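Local coordinates for ABC transporter, substrate-binding protein (Streptococcus pneumoniae, PDB 5G5Y) that binds fructooligosaccharides such as kestose, nystose and inulin, preferring the longer chains, and serves an ABC transporter that imports them, at residues D179-S184 with L242-A247; D144-L149 with E165-G170; L72-K77 with M427-L432; G56-A61 with I312-K317; F185-G190 with E246-D251. All coordinates share one frame; numbering follows the deposited sequence.

Overall arrangement
Interactions 1, 2 and 5 form a cluster, while interactions 3 and 4 lie some 34 to 63 Å away, centre to centre. Interaction 1 is the hub: its centre is about 14 Å from that of interaction 2, where E180 packs on W145, and about 11 Å from that of interaction 5, sharing E246 and A247. Interaction 1 supplies two calcium ligands, and W145 of interaction 2 lies about 7 Å from the ion. Near the substrate site, the side chain of I186 in interaction 5 is about 8 Å from that of N191, which binds substrate. Interactions 3 and 4 lie about 20 Å apart between centres; in sequence their segments alternate, and interactions 1, 2 and 5 nest within both.

Interaction 1 of 5, residues D179-S184 with L242-A247; sequences DEIPFS and LIDKEA. With CA (calcium ion), chain C.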
# COMPACT_ATOMS: atom_id res chain seq x y z
N ASP A 179 27.65 -18.59 -10.97
CA ASP A 179 26.80 -17.47 -11.37
C ASP A 179 25.56 -17.29 -10.45
O ASP A 179 24.92 -16.24 -10.47
CB ASP A 179 26.35 -17.65 -12.84
CG ASP A 179 25.48 -18.89 -13.07
OD1 ASP A 179 25.70 -20.00 -12.50
OD2 ASP A 179 24.58 -18.78 -13.92
N GLU A 180 25.28 -18.29 -9.63
CA GLU A 180 24.13 -18.26 -8.71
C GLU A 180 24.33 -17.11 -7.68
O GLU A 180 25.42 -16.99 -7.08
CB GLU A 180 23.97 -19.60 -8.00
CG GLU A 180 23.40 -20.75 -8.85
CD GLU A 180 24.43 -21.51 -9.71
OE1 GLU A 180 25.63 -21.18 -9.67
OE2 GLU A 180 24.02 -22.47 -10.43
N ILE A 181 23.32 -16.27 -7.54
CA ILE A 181 23.29 -15.20 -6.54
C ILE A 181 22.38 -15.75 -5.45
O ILE A 181 21.17 -15.79 -5.65
CB ILE A 181 22.75 -13.88 -7.11
CG1 ILE A 181 23.59 -13.44 -8.33
CG2 ILE A 181 22.76 -12.79 -6.03
CD1 ILE A 181 23.05 -12.24 -9.06
N PRO A 182 22.93 -16.21 -4.33
CA PRO A 182 22.06 -16.88 -3.37
C PRO A 182 20.92 -16.04 -2.80
O PRO A 182 19.80 -16.55 -2.68
CB PRO A 182 23.03 -17.31 -2.27
CG PRO A 182 24.34 -17.46 -3.03
CD PRO A 182 24.36 -16.32 -3.94
N PHE A 183 21.22 -14.79 -2.43
CA PHE A 183 20.29 -13.91 -1.69
C PHE A 183 20.38 -12.49 -2.23
O PHE A 183 21.46 -11.93 -2.32
CB PHE A 183 20.71 -13.96 -0.21
CG PHE A 183 19.75 -13.35 0.76
CD1 PHE A 183 18.72 -14.11 1.31
CD2 PHE A 183 19.95 -12.06 1.26
CE1 PHE A 183 17.86 -13.58 2.27
CE2 PHE A 183 19.09 -11.53 2.23
CZ PHE A 183 18.06 -12.29 2.72
N SER A 184 19.25 -11.91 -2.64
CA SER A 184 19.24 -10.56 -3.18
C SER A 184 18.01 -9.79 -2.71
O SER A 184 17.03 -10.37 -2.27
CB SER A 184 19.28 -10.56 -4.70
OG SER A 184 19.69 -9.29 -5.15
N LEU A 242 27.10 -14.75 0.54
CA LEU A 242 25.80 -15.23 0.05
C LEU A 242 24.93 -14.12 -0.51
O LEU A 242 23.94 -14.42 -1.20
CB LEU A 242 25.09 -15.97 1.18
CG LEU A 242 25.83 -17.18 1.77
CD1 LEU A 242 25.12 -17.75 3.01
CD2 LEU A 242 26.01 -18.28 0.71
N ILE A 243 25.29 -12.85 -0.28
CA ILE A 243 24.50 -11.72 -0.73
C ILE A 243 25.00 -11.23 -2.08
O ILE A 243 26.21 -11.13 -2.30
CB ILE A 243 24.48 -10.54 0.29
CG1 ILE A 243 23.94 -11.02 1.65
CG2 ILE A 243 23.64 -9.39 -0.24
CD1 ILE A 243 23.82 -9.93 2.72
N ASP A 244 24.05 -10.94 -2.97
CA ASP A 244 24.28 -10.19 -4.20
C ASP A 244 25.27 -9.05 -3.99
O ASP A 244 25.02 -8.13 -3.21
CB ASP A 244 22.91 -9.66 -4.70
CG ASP A 244 22.92 -9.22 -6.15
OD1 ASP A 244 24.00 -8.82 -6.64
OD2 ASP A 244 21.84 -9.21 -6.81
N LYS A 245 26.42 -9.08 -4.70
CA LYS A 245 27.40 -7.97 -4.54
C LYS A 245 26.88 -6.56 -4.88
O LYS A 245 27.47 -5.56 -4.45
CB LYS A 245 28.75 -8.26 -5.23
CG LYS A 245 28.67 -8.89 -6.62
CD LYS A 245 29.85 -8.52 -7.51
CE LYS A 245 29.56 -8.82 -8.98
NZ LYS A 245 28.65 -7.80 -9.59
N GLU A 246 25.77 -6.47 -5.62
CA GLU A 246 25.13 -5.20 -5.95
C GLU A 246 23.89 -4.84 -5.10
O GLU A 246 23.23 -3.85 -5.39
CB GLU A 246 24.66 -5.23 -7.42
CG GLU A 246 25.67 -5.65 -8.49
CD GLU A 246 25.04 -5.57 -9.89
OE1 GLU A 246 24.31 -6.50 -10.31
OE2 GLU A 246 25.24 -4.54 -10.56
N ALA A 247 23.57 -5.62 -4.08
CA ALA A 247 22.31 -5.48 -3.34
C ALA A 247 22.08 -4.08 -2.77
O ALA A 247 20.94 -3.61 -2.71
CB ALA A 247 22.22 -6.52 -2.24
CA CA C . 25.89 -22.07 -12.12
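S184 and I181 close on the carboxylate arm of D244, one tight part of the contact; P182 CB packing on L242 O at 3.2 Å is another. S184 OG donates to D244 OD2 at 2.7 Å, meeting it on the anti side and 19° out of the carboxylate plane, while I181 CG2 lies 3.4 Å from D244 CB. D244 holds CG anti to its backbone N (chi1 -163°), which swings the carboxylate beside S184. In the backbone, D244 N gives F183 O a nearly straight bond of 2.8 Å; F183 N to L242 O is weak, with an angle of only 123° at the hydrogen. F183, in strand 181-183, thus forms a single backbone bridge with I243. The outer side is looser: a type I turn from D244 to A247 carries K245 into solvent, steadied by an Asx turn in which E246 N reaches D244 OD1. At the far end, D179 and E180 leave 242-247 altogether and bind calcium, D179 through OD1 at 2.1 Å and E180 through both oxygens, with D171, N173, N175 and E177 completing the site. K258, salt-bridged to both D244 OD2 and E246, probably offsets the buried charge and would help keep the D244 carboxylate ionised.

Interaction 2 of 5, residues D144-L149 with E165-G170; sequences DWLKKL and EAFKNG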
# COMPACT_ATOMS: atom_id res chain seq x y z
N ASP A 144 13.38 -25.03 -8.28
CA ASP A 144 14.19 -25.79 -9.24
C ASP A 144 15.55 -26.14 -8.61
O ASP A 144 15.94 -27.31 -8.60
CB ASP A 144 14.48 -25.01 -10.53
CG ASP A 144 13.27 -24.86 -11.44
OD1 ASP A 144 12.23 -25.51 -11.22
OD2 ASP A 144 13.40 -24.08 -12.41
N TRP A 145 16.23 -25.13 -8.07
CA TRP A 145 17.54 -25.35 -7.40
C TRP A 145 17.47 -26.29 -6.19
O TRP A 145 18.32 -27.17 -6.03
CB TRP A 145 18.17 -24.02 -6.98
CG TRP A 145 18.51 -23.12 -8.11
CD1 TRP A 145 18.27 -23.31 -9.45
CD2 TRP A 145 19.14 -21.85 -8.00
NE1 TRP A 145 18.71 -22.25 -10.16
CE2 TRP A 145 19.26 -21.34 -9.30
CE3 TRP A 145 19.63 -21.11 -6.93
CZ2 TRP A 145 19.84 -20.12 -9.56
CZ3 TRP A 145 20.18 -19.88 -7.19
CH2 TRP A 145 20.29 -19.40 -8.49
N LEU A 146 16.44 -26.14 -5.35
CA LEU A 146 16.23 -27.03 -4.21
C LEU A 146 16.09 -28.51 -4.65
O LEU A 146 16.68 -29.40 -4.02
CB LEU A 146 14.98 -26.65 -3.45
CG LEU A 146 15.00 -25.41 -2.53
CD1 LEU A 146 13.59 -25.22 -1.97
CD2 LEU A 146 15.98 -25.58 -1.38
N LYS A 147 15.30 -28.75 -5.69
CA LYS A 147 15.10 -30.10 -6.27
C LYS A 147 16.39 -30.67 -6.88
O LYS A 147 16.79 -31.77 -6.55
CB LYS A 147 14.02 -30.07 -7.37
N LYS A 148 17.03 -29.89 -7.75
CA LYS A 148 18.30 -30.27 -8.36
C LYS A 148 19.34 -30.68 -7.31
O LYS A 148 19.99 -31.71 -7.49
CB LYS A 148 18.84 -29.15 -9.21
CG LYS A 148 20.11 -29.49 -9.99
CD LYS A 148 19.84 -30.38 -11.19
CE LYS A 148 21.08 -30.50 -12.07
NZ LYS A 148 20.95 -31.59 -13.07
N LEU A 149 19.49 -29.91 -6.23
CA LEU A 149 20.46 -30.24 -5.17
C LEU A 149 19.91 -31.22 -4.14
O LEU A 149 20.62 -31.62 -3.23
CB LEU A 149 20.94 -28.96 -4.46
CG LEU A 149 21.55 -27.90 -5.38
CD1 LEU A 149 21.62 -26.54 -4.70
CD2 LEU A 149 22.92 -28.32 -5.88
N GLU A 165 24.28 -21.60 1.01
CA GLU A 165 25.67 -22.08 0.74
C GLU A 165 25.70 -23.14 -0.35
O GLU A 165 26.58 -23.10 -1.21
CB GLU A 165 26.29 -22.60 2.01
CG GLU A 165 26.59 -21.46 2.95
CD GLU A 165 27.25 -21.88 4.22
OE1 GLU A 165 26.75 -22.82 4.87
OE2 GLU A 165 28.25 -21.23 4.58
N ALA A 166 24.72 -24.02 -0.33
CA ALA A 166 24.53 -25.03 -1.42
C ALA A 166 24.20 -24.36 -2.76
O ALA A 166 24.76 -24.74 -3.80
CB ALA A 166 23.47 -26.05 -1.03
N PHE A 167 23.34 -23.34 -2.74
CA PHE A 167 23.12 -22.52 -3.94
C PHE A 167 24.41 -21.84 -4.41
O PHE A 167 24.65 -21.71 -5.61
CB PHE A 167 22.09 -21.40 -3.71
CG PHE A 167 20.67 -21.85 -3.49
CD1 PHE A 167 20.23 -23.16 -3.74
CD2 PHE A 167 19.73 -20.91 -3.09
CE1 PHE A 167 18.91 -23.52 -3.54
CE2 PHE A 167 18.40 -21.26 -2.91
CZ PHE A 167 17.98 -22.55 -3.14
N LYS A 168 25.20 -21.33 -3.47
CA LYS A 168 26.44 -20.63 -3.83
C LYS A 168 27.44 -21.57 -4.53
O LYS A 168 27.99 -21.22 -5.55
CB LYS A 168 27.10 -20.00 -2.60
CG LYS A 168 28.23 -19.00 -2.88
CD LYS A 168 29.00 -18.71 -1.60
CE LYS A 168 30.39 -18.21 -1.84
NZ LYS A 168 30.36 -16.87 -2.47
N ASN A 169 27.66 -22.74 -3.93
CA ASN A 169 28.77 -23.64 -4.29
C ASN A 169 28.34 -24.83 -5.14
O ASN A 169 29.20 -25.53 -5.67
CB ASN A 169 29.41 -24.20 -3.02
CG ASN A 169 29.89 -23.12 -2.07
OD1 ASN A 169 30.41 -22.10 -2.50
ND2 ASN A 169 29.69 -23.33 -0.77
N GLY A 170 27.05 -25.12 -5.20
CA GLY A 170 26.56 -26.38 -5.80
C GLY A 170 26.21 -26.33 -7.27
O GLY A 170 25.78 -27.33 -7.81
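W145 turns the edge of its six-membered ring onto a face of F167, an edge-to-face (T-shaped) pair with centroids 5.2 Å apart and planes at 80°. CE3 is the atom that points in, sitting off centre over the face and 3.7 Å from F167 CG. Aliphatic contacts then surround the same phenyl ring. W145 CB touches F167 CE1 at 3.6 Å, L146 CD2 meets the tip at CZ, and L149 CD1 comes in at the edge, in the ring plane, 3.8 Å from CD1. F167 reaches across with CG beside its backbone N (chi1 -68°), although its CB starts off to the flank. A third kind of contact sets methyls against carbonyls: L149 CD1 lies 3.7 Å from A166 O, and L149 CD2 is 3.6 Å from G170 O. Helices 143-148 and 157-169 are thereby joined through one inserted ring. E180 CG, of a calcium ligand, lies over an indole face; P172 also touches W145, whose side chain is about 7 Å from the ion. With no hydrogen bond between the segments, cohesion rests on dispersion and ring quadrupoles, so fit, more than charge, probably sets how helix 143-148 lies against helix 157-169 near the calcium site.

Interaction 3 of 5, residues L72-K77 with M427-L432; sequences LMNWAK and MTQEDL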
# COMPACT_ATOMS: atom_id res chain seq x y z
N LEU A 72 -4.60 19.30 3.12
CA LEU A 72 -6.00 19.41 3.58
C LEU A 72 -6.15 20.43 4.70
O LEU A 72 -7.05 21.26 4.66
CB LEU A 72 -6.59 18.07 4.08
CG LEU A 72 -6.87 17.02 2.99
CD1 LEU A 72 -7.31 15.70 3.66
CD2 LEU A 72 -7.90 17.52 1.98
N MET A 73 -5.25 20.36 5.68
CA MET A 73 -5.23 21.29 6.81
C MET A 73 -5.03 22.74 6.39
O MET A 73 -5.72 23.63 6.88
CB MET A 73 -4.13 20.93 7.82
CG MET A 73 -4.43 19.73 8.71
SD MET A 73 -6.15 19.58 9.24
CE MET A 73 -5.77 18.61 10.71
N ASN A 74 -4.08 22.97 5.50
CA ASN A 74 -3.87 24.32 4.97
C ASN A 74 -5.14 24.82 4.27
O ASN A 74 -5.59 25.92 4.54
CB ASN A 74 -2.70 24.35 4.01
CG ASN A 74 -1.38 24.52 4.71
OD1 ASN A 74 -1.30 25.08 5.83
ND2 ASN A 74 -0.31 24.01 4.09
N TRP A 75 -5.72 23.99 3.41
CA TRP A 75 -6.91 24.42 2.65
C TRP A 75 -8.11 24.68 3.55
O TRP A 75 -8.87 25.63 3.31
CB TRP A 75 -7.31 23.40 1.60
CG TRP A 75 -6.31 23.21 0.54
CD1 TRP A 75 -5.31 24.08 0.18
CD2 TRP A 75 -6.17 22.06 -0.32
NE1 TRP A 75 -4.57 23.53 -0.85
CE2 TRP A 75 -5.07 22.30 -1.17
CE3 TRP A 75 -6.85 20.84 -0.41
CZ2 TRP A 75 -4.65 21.37 -2.13
CZ3 TRP A 75 -6.46 19.94 -1.39
CH2 TRP A 75 -5.36 20.20 -2.24
N ALA A 76 -8.27 23.85 4.57
CA ALA A 76 -9.32 24.04 5.58
C ALA A 76 -9.12 25.34 6.35
O ALA A 76 -10.05 26.16 6.46
CB ALA A 76 -9.36 22.87 6.55
N LYS A 77 -7.90 25.54 6.84
CA LYS A 77 -7.52 26.74 7.61
C LYS A 77 -7.75 28.04 6.80
O LYS A 77 -8.30 29.02 7.32
CB LYS A 77 -6.05 26.62 8.01
CG LYS A 77 -5.58 27.58 9.06
CD LYS A 77 -4.07 27.43 9.27
CE LYS A 77 -3.62 28.10 10.56
NZ LYS A 77 -4.32 29.40 10.83
N MET A 427 -3.57 13.64 11.87
CA MET A 427 -2.93 14.37 12.95
C MET A 427 -3.10 15.89 12.77
O MET A 427 -3.39 16.39 11.68
CB MET A 427 -1.42 14.03 13.00
CG MET A 427 -1.11 12.59 13.37
SD MET A 427 0.66 12.35 13.64
CE MET A 427 0.75 10.60 14.07
N THR A 428 -2.88 16.63 13.85
CA THR A 428 -2.84 18.08 13.74
C THR A 428 -1.68 18.53 12.88
O THR A 428 -0.68 17.80 12.67
CB THR A 428 -2.69 18.76 15.10
OG1 THR A 428 -1.46 18.36 15.72
CG2 THR A 428 -3.87 18.45 15.97
N GLN A 429 -1.77 19.79 12.42
CA GLN A 429 -0.69 20.36 11.61
C GLN A 429 0.64 20.35 12.37
O GLN A 429 1.65 19.95 11.83
CB GLN A 429 -1.07 21.80 11.13
CG GLN A 429 -0.28 22.30 9.92
CD GLN A 429 -1.15 23.08 8.90
OE1 GLN A 429 -2.08 23.81 9.26
NE2 GLN A 429 -0.86 22.89 7.61
N GLU A 430 0.61 20.75 13.64
CA GLU A 430 1.79 20.78 14.48
C GLU A 430 2.45 19.40 14.62
O GLU A 430 3.68 19.27 14.54
CB GLU A 430 1.41 21.28 15.87
CG GLU A 430 2.59 21.50 16.80
CD GLU A 430 2.18 21.71 18.25
OE1 GLU A 430 1.00 21.47 18.61
OE2 GLU A 430 3.07 22.10 19.05
N ASP A 431 1.63 18.40 14.87
CA ASP A 431 2.14 17.03 14.95
C ASP A 431 2.65 16.52 13.62
O ASP A 431 3.72 15.90 13.57
CB ASP A 431 1.12 16.09 15.59
CG ASP A 431 0.97 16.34 17.11
OD1 ASP A 431 1.94 16.82 17.73
OD2 ASP A 431 -0.09 16.05 17.68
N LEU A 432 1.94 16.83 12.54
CA LEU A 432 2.39 16.45 11.19
C LEU A 432 3.79 16.96 10.91
O LEU A 432 4.66 16.20 10.47
CB LEU A 432 1.40 16.91 10.12
CG LEU A 432 0.13 16.09 9.96
CD1 LEU A 432 -0.93 16.83 9.17
CD2 LEU A 432 0.47 14.79 9.26
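Q429 extends from the first turn of helix 429-455 to lay its amide against M73 and N74 of helix 69-77. Its CG stands anti to the backbone N, sending the chain out from its own helix, and the bend at chi2, 140°, is well short of fully extended. That bend brings NE2 to N74 OD1 at 2.9 Å. The bond is weak: the angle at the hydrogen is 137°, and the two amide planes are turned well away from each other, while the side chains themselves cross at about a right angle. The Q429 amide also rests against M73, with NE2 3.8 Å from CB, and K77 crosses it at about a right angle, CD being 4.1 Å from OE1. M73 is the second reaching side chain. Its CG lies beside the backbone N, and a tight bend at chi2 (-37°) carries the terminal methyl to the loop before helix 429-455, where CE meets M427 O at 3.4 Å. T428 is the N-cap of that helix, its OG1 accepting from D431 N at 3.2 Å. Behind the contact, M427 packs on helix 475-492, and D431 forms salt bridges with K434 and K484. The contact ties helix 69-77 to the start of a helix some 350 residues later, largely at the protein surface and away from the annotated sites. Chemically it is modest: one weak, bent amide-to-amide hydrogen bond, and a methyl set against a buried carbonyl, M427 O, that has no hydrogen-bond partner in the model, so the contact probably rests on van der Waals packing with one weak polar link.

Interaction 4 of 5, residues G56-A61 with I312-K317; sequences GDLPDA and ITSVNK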
# COMPACT_ATOMS: atom_id res chain seq x y z
N GLY A 56 -7.48 31.67 -7.38
CA GLY A 56 -8.91 31.81 -7.09
C GLY A 56 -9.80 31.30 -8.21
O GLY A 56 -11.02 31.49 -8.16
N ASP A 57 -9.21 30.63 -9.20
CA ASP A 57 -9.95 29.92 -10.23
C ASP A 57 -10.37 28.52 -9.67
O ASP A 57 -9.84 27.49 -10.10
CB ASP A 57 -9.07 29.74 -11.48
CG ASP A 57 -9.78 29.04 -12.63
OD1 ASP A 57 -11.02 29.21 -12.79
OD2 ASP A 57 -9.09 28.33 -13.38
N LEU A 58 -11.31 28.52 -8.73
CA LEU A 58 -11.72 27.30 -8.04
C LEU A 58 -12.90 26.65 -8.76
O LEU A 58 -13.82 27.35 -9.23
CB LEU A 58 -12.09 27.56 -6.58
CG LEU A 58 -10.98 28.03 -5.61
CD1 LEU A 58 -11.53 28.30 -4.21
CD2 LEU A 58 -9.86 27.01 -5.54
N PRO A 59 -12.88 25.30 -8.85
CA PRO A 59 -14.04 24.58 -9.34
C PRO A 59 -15.04 24.40 -8.19
O PRO A 59 -14.78 24.85 -7.09
CB PRO A 59 -13.43 23.23 -9.73
CG PRO A 59 -12.37 23.01 -8.73
CD PRO A 59 -11.78 24.39 -8.49
N ASP A 60 -16.15 23.72 -8.44
CA ASP A 60 -17.11 23.39 -7.36
C ASP A 60 -16.54 22.30 -6.42
O ASP A 60 -16.88 22.26 -5.23
CB ASP A 60 -18.43 22.92 -7.96
CG ASP A 60 -19.18 24.02 -8.65
OD1 ASP A 60 -19.26 25.11 -8.03
OD2 ASP A 60 -19.68 23.79 -9.78
N ALA A 61 -15.67 21.45 -6.98
CA ALA A 61 -15.02 20.35 -6.24
C ALA A 61 -13.78 19.90 -6.98
O ALA A 61 -13.65 20.14 -8.18
CB ALA A 61 -15.96 19.18 -6.11
N ILE A 312 -14.67 19.59 -1.44
CA ILE A 312 -15.66 20.53 -1.92
C ILE A 312 -15.14 21.92 -1.58
O ILE A 312 -14.76 22.19 -0.42
CB ILE A 312 -17.01 20.26 -1.27
CG1 ILE A 312 -17.57 18.91 -1.77
CG2 ILE A 312 -17.98 21.44 -1.56
CD1 ILE A 312 -18.90 18.53 -1.12
N THR A 313 -15.14 22.81 -2.58
CA THR A 313 -14.57 24.14 -2.37
C THR A 313 -15.56 25.11 -1.77
O THR A 313 -16.79 24.91 -1.84
CB THR A 313 -14.07 24.79 -3.66
OG1 THR A 313 -15.19 25.07 -4.48
CG2 THR A 313 -13.12 23.88 -4.37
N SER A 314 -15.00 26.21 -1.25
CA SER A 314 -15.82 27.29 -0.70
C SER A 314 -16.67 28.07 -1.71
O SER A 314 -17.48 28.89 -1.26
CB SER A 314 -14.93 28.30 0.04
OG SER A 314 -14.04 28.88 -0.89
N VAL A 315 -16.48 27.86 -3.02
CA VAL A 315 -17.29 28.53 -4.06
C VAL A 315 -18.48 27.73 -4.53
O VAL A 315 -19.24 28.20 -5.36
CB VAL A 315 -16.46 29.01 -5.29
CG1 VAL A 315 -15.37 29.99 -4.86
CG2 VAL A 315 -15.89 27.86 -6.11
N ASN A 316 -18.62 26.50 -4.04
CA ASN A 316 -19.70 25.64 -4.45
C ASN A 316 -21.03 26.14 -3.88
O ASN A 316 -21.14 26.29 -2.68
CB ASN A 316 -19.39 24.23 -3.94
CG ASN A 316 -20.33 23.21 -4.48
OD1 ASN A 316 -21.55 23.46 -4.61
ND2 ASN A 316 -19.78 22.04 -4.80
N LYS A 317 -22.00 26.41 -4.74
CA LYS A 317 -23.31 26.93 -4.32
C LYS A 317 -24.41 25.87 -4.43
O LYS A 317 -25.61 26.20 -4.39
CB LYS A 317 -23.73 28.13 -5.21
CG LYS A 317 -22.69 29.23 -5.38
CD LYS A 317 -22.54 30.09 -4.14
CE LYS A 317 -23.48 31.30 -4.17
NZ LYS A 317 -23.33 32.17 -2.95
O HOH W 1 -21.87 25.92 -7.47
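D60 O takes two donors from opposite faces of its carbonyl plane, neither of them on a lone pair: T313 N at 3.2 Å and N316 ND2 at 2.9 Å, lying 45° and 50° out of that plane. The carbonyl before it is held differently, since T313 OG1 donates to P59 O at 2.7 Å within the carbonyl plane. T313 achieves this by placing OG1 between its backbone N and carbonyl carbon (chi1 68°), where the same hydroxyl also accepts a weak bond from V315 N. The type I turn T313 to N316 thus returns the chain so that both its ends grip the D60 carbonyl. Beside these bonds, V315 CG2 packs on L58 CB at 3.8 Å and comes within 3.4 Å of P59 O. Alongside, a water links D60 OD1 to K317 N, each 2.8 Å away, while D60 OD2 takes K6 N. The N316 amide is tied further, OD1 to N318 N and ND2 to T322 OG1. A61 and I312 then face each other as an antiparallel non-hydrogen-bonded pair, CA to CA 4.4 Å, adding strand 310-312 at the edge of the sheet that also holds strands 3-10, 34-41 and 61-63. Two consecutive carbonyls, P59 O and D60 O, therefore receive three donors from a single turn, so hydrogen bonding probably does most to hold the link from strand 310-312 to helix 319-329 in place.

Interaction 5 of 5, residues F185-G190 with E246-D251; sequences FISGNG and EAFEHD
F185 sets one ring face over A247 and its edge against F248. Its CB starts out away from 246-251, but CG stands between the backbone N and the carbonyl carbon (chi1 51°), and the ring is brought back. From there CD1 lies 4.1 Å from A247 CB, while CE1 and CZ both approach that methyl to 3.6 Å, a CH-pi contact 20° off the ring normal. CE2 lies 4.0 Å from A247 CB and also touches I243 CG2. At the tip, CZ reaches F248 CZ at 3.7 Å, and the edge of F185 points at the face of F248 with planes at 81°, a T-shaped pair. The backbone of F185 is held too: H250 NE2 donates to F185 O at 2.7 Å, nearly in the imidazole plane, while ND1 is engaged by K258. Farther on, a water bridges A247 O and, weakly, S187 N; S187 OG, which lies beside the F248 ring, bonds to R450. The two loops, one following strand 181-183 and the other preceding helix 252-260, are thus packed together between helices: F248 rests on A451, I454 and V455 of helix 429-455, and I186 leans on Y255 of helix 252-260.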
# COMPACT_ATOMS: atom_id res chain seq x y z
N PHE A 185 18.12 -8.48 -2.80
CA PHE A 185 17.11 -7.54 -2.38
C PHE A 185 17.50 -6.20 -2.90
O PHE A 185 18.64 -6.01 -3.40
CB PHE A 185 17.02 -7.52 -0.84
CG PHE A 185 18.37 -7.33 -0.16
CD1 PHE A 185 18.89 -6.05 0.04
CD2 PHE A 185 19.10 -8.42 0.25
CE1 PHE A 185 20.15 -5.87 0.67
CE2 PHE A 185 20.34 -8.25 0.90
CZ PHE A 185 20.86 -6.98 1.10
N ILE A 186 16.55 -5.28 -2.85
CA ILE A 186 16.80 -3.86 -3.03
C ILE A 186 16.63 -3.24 -1.65
O ILE A 186 15.52 -3.15 -1.13
CB ILE A 186 15.90 -3.17 -4.07
CG1 ILE A 186 15.97 -3.90 -5.43
CG2 ILE A 186 16.28 -1.70 -4.25
CD1 ILE A 186 15.08 -3.32 -6.47
N SER A 187 17.72 -2.77 -1.10
CA SER A 187 17.72 -2.25 0.28
C SER A 187 16.96 -0.94 0.52
O SER A 187 17.04 0.03 -0.24
CB SER A 187 19.16 -2.09 0.78
OG SER A 187 19.19 -1.67 2.16
N GLY A 188 16.20 -0.93 1.61
CA GLY A 188 15.54 0.26 2.09
C GLY A 188 14.05 0.06 2.26
O GLY A 188 13.62 -1.02 2.67
N ASN A 189 13.27 1.11 2.02
CA ASN A 189 11.83 0.96 2.04
C ASN A 189 11.40 0.12 0.81
O ASN A 189 12.11 0.05 -0.23
CB ASN A 189 11.08 2.30 2.06
CG ASN A 189 11.19 3.08 3.40
OD1 ASN A 189 11.21 2.54 4.58
ND2 ASN A 189 11.25 4.39 3.23
N GLY A 190 10.27 -0.53 0.96
CA GLY A 190 9.50 -1.05 -0.15
C GLY A 190 9.53 -2.55 -0.33
O GLY A 190 10.05 -3.32 0.51
N GLU A 246 25.77 -6.47 -5.62
CA GLU A 246 25.13 -5.20 -5.95
C GLU A 246 23.89 -4.84 -5.10
O GLU A 246 23.23 -3.85 -5.39
CB GLU A 246 24.66 -5.23 -7.42
CG GLU A 246 25.67 -5.65 -8.49
CD GLU A 246 25.04 -5.57 -9.89
OE1 GLU A 246 24.31 -6.50 -10.31
OE2 GLU A 246 25.24 -4.54 -10.56
N ALA A 247 23.57 -5.62 -4.08
CA ALA A 247 22.31 -5.48 -3.34
C ALA A 247 22.08 -4.08 -2.77
O ALA A 247 20.94 -3.61 -2.71
CB ALA A 247 22.22 -6.52 -2.24
N PHE A 248 23.15 -3.39 -2.38
CA PHE A 248 23.03 -2.03 -1.87
C PHE A 248 23.19 -0.92 -2.90
O PHE A 248 23.05 0.25 -2.58
CB PHE A 248 23.99 -1.84 -0.69
CG PHE A 248 23.68 -2.73 0.46
CD1 PHE A 248 22.74 -2.33 1.42
CD2 PHE A 248 24.30 -3.97 0.60
CE1 PHE A 248 22.44 -3.17 2.49
CE2 PHE A 248 24.00 -4.81 1.66
CZ PHE A 248 23.06 -4.41 2.61
N GLU A 249 23.44 -1.29 -4.16
CA GLU A 249 23.68 -0.32 -5.24
C GLU A 249 22.68 -0.37 -6.39
O GLU A 249 22.38 0.65 -6.98
CB GLU A 249 25.07 -0.56 -5.83
CG GLU A 249 26.16 -0.11 -4.89
CD GLU A 249 27.54 -0.54 -5.36
OE1 GLU A 249 27.71 -1.71 -5.77
OE2 GLU A 249 28.46 0.30 -5.30
N HIS A 250 22.17 -1.54 -6.71
CA HIS A 250 21.35 -1.67 -7.91
C HIS A 250 19.95 -1.07 -7.81
O HIS A 250 19.45 -0.78 -6.72
CB HIS A 250 21.31 -3.11 -8.38
CG HIS A 250 20.70 -4.07 -7.40
ND1 HIS A 250 20.86 -5.41 -7.53
CD2 HIS A 250 19.97 -3.88 -6.27
CE1 HIS A 250 20.25 -6.04 -6.54
NE2 HIS A 250 19.70 -5.13 -5.76
N ASP A 251 19.34 -0.86 -8.96
CA ASP A 251 18.00 -0.33 -9.06
C ASP A 251 17.07 -1.42 -9.57
O ASP A 251 17.50 -2.52 -9.82
CB ASP A 251 17.97 0.96 -9.90
CG ASP A 251 18.31 0.75 -11.39
OD1 ASP A 251 18.47 -0.39 -11.89
OD2 ASP A 251 18.44 1.80 -12.06
O HOH W 2 19.81 -1.34 -3.24